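Local coordinates for protein metallo-beta-lactamase (Simiduia agarivorans, PDB 6MFI) that probably hydrolyses the beta-lactam ring of antibiotics with a pair of zinc ions, as a class B3 metallo-beta-lactamase, at residues 82-85 with 86-89. Sequence-based numbering, arbitrary orientation.
Sequences TDRG and AVIV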
loop_
_atom_site.group_PDB
_atom_site.type_symbol
_atom_site.label_atom_id
_atom_site.label_comp_id
_atom_site.label_asym_id
_atom_site.label_seq_id
_atom_site.Cartn_x
_atom_site.Cartn_y
_atom_site.Cartn_z
ATOM N N THR A 82 -3.469 10.934 -1.000
ATOM C CA THR A 82 -4.282 11.970 -0.382
ATOM C C THR A 82 -5.462 12.313 -1.289
ATOM O O THR A 82 -5.607 11.791 -2.398
ATOM C CB THR A 82 -3.442 13.214 -0.096
ATOM O OG1 THR A 82 -3.014 13.799 -1.333
ATOM C CG2 THR A 82 -2.219 12.856 0.735
ATOM N N ASP A 83 -6.324 13.212 -0.806
ATOM C CA ASP A 83 -7.399 13.715 -1.653
ATOM C C ASP A 83 -6.843 14.442 -2.869
ATOM O O ASP A 83 -7.489 14.480 -3.923
ATOM C CB ASP A 83 -8.320 14.636 -0.853
ATOM C CG ASP A 83 -9.739 14.652 -1.389
ATOM O OD1 ASP A 83 -10.173 13.628 -1.960
ATOM O OD2 ASP A 83 -10.422 15.687 -1.238
ATOM N N ARG A 84 -5.646 15.015 -2.743
ATOM C CA ARG A 84 -4.988 15.645 -3.880
ATOM C C ARG A 84 -4.250 14.619 -4.732
ATOM O O ARG A 84 -4.197 14.751 -5.959
ATOM C CB ARG A 84 -4.028 16.729 -3.388
ATOM C CG ARG A 84 -3.567 17.693 -4.465
ATOM C CD ARG A 84 -4.697 18.053 -5.417
ATOM N NE ARG A 84 -4.209 18.565 -6.696
ATOM C CZ ARG A 84 -3.530 17.852 -7.592
ATOM N NH1 ARG A 84 -3.132 18.422 -8.719
ATOM N NH2 ARG A 84 -3.258 16.572 -7.374
ATOM N N GLY A 85 -3.674 13.594 -4.099
ATOM C CA GLY A 85 -3.027 12.528 -4.843
ATOM C C GLY A 85 -3.988 11.647 -5.613
ATOM O O GLY A 85 -3.584 11.029 -6.605
ATOM N N ALA A 86 -5.249 11.574 -5.178
ATOM C CA ALA A 86 -6.242 10.802 -5.917
ATOM C C ALA A 86 -6.508 11.405 -7.289
ATOM O O ALA A 86 -6.892 10.687 -8.219
ATOM C CB ALA A 86 -7.540 10.710 -5.115
ATOM N N VAL A 87 -6.314 12.718 -7.433
ATOM C CA VAL A 87 -6.438 13.346 -8.744
ATOM C C VAL A 87 -5.351 12.834 -9.681
ATOM O O VAL A 87 -5.598 12.592 -10.869
ATOM C CB VAL A 87 -6.397 14.879 -8.604
ATOM C CG1 VAL A 87 -6.582 15.545 -9.959
ATOM C CG2 VAL A 87 -7.458 15.350 -7.621
ATOM N N ILE A 88 -4.136 12.653 -9.160
ATOM C CA ILE A 88 -3.048 12.120 -9.973
ATOM C C ILE A 88 -3.296 10.652 -10.299
ATOM O O ILE A 88 -3.009 10.191 -11.411
ATOM C CB ILE A 88 -1.703 12.328 -9.254
ATOM C CG1 ILE A 88 -1.415 13.822 -9.096
ATOM C CG2 ILE A 88 -0.573 11.643 -10.010
ATOM C CD1 ILE A 88 -0.681 14.175 -7.823
ATOM N N VAL A 89 -3.836 9.895 -9.341
ATOM C CA VAL A 89 -4.153 8.491 -9.590
ATOM C C VAL A 89 -5.224 8.371 -10.665
ATOM O O VAL A 89 -5.123 7.538 -11.575
ATOM C CB VAL A 89 -4.582 7.802 -8.280
ATOM C CG1 VAL A 89 -5.149 6.417 -8.564
ATOM C CG2 VAL A 89 -3.409 7.719 -7.317
#
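Ala86 N donates to Thr82 O (2.8 Å) and Val89 N to Gly85 O, two i to i+4 bonds, while between them Val87 N reaches Arg84 O in an i to i+3 bond. The side chain of Arg84 runs forward along this first turn: CG lies anti to the backbone N (chi1 -165°) and the chain bends at chi2, which carries the guanidinium toward Val87 and Ile88. There Val87 covers one guanidinium face off-centre, toward the rim, its CB 3.8 Å from Arg84 NH2, and the Ile88 side chain crosses at about a right angle, meeting the guanidinium at its edge with CD1 3.5 Å from NH2. Val89 CG2 rests 3.4 Å from Gly85 O. Before the turn, Thr82 OG1 accepts from Gly85 N at 2.9 Å and, weakly, from Arg84 N, and is also hydrogen-bonded to Asp44. Ala86 and Val89 pack on Leu122 of helix 119-126, and Asp83 OD1 is hydrogen-bonded to Ser121 OG. This is a threonine N-cap on the turn that leads into helix 85-95, which follows strand 74-78 in the metallo-beta-lactamase fold; the capping side chain lies about 4 Å from that of the zinc ligand Asp114.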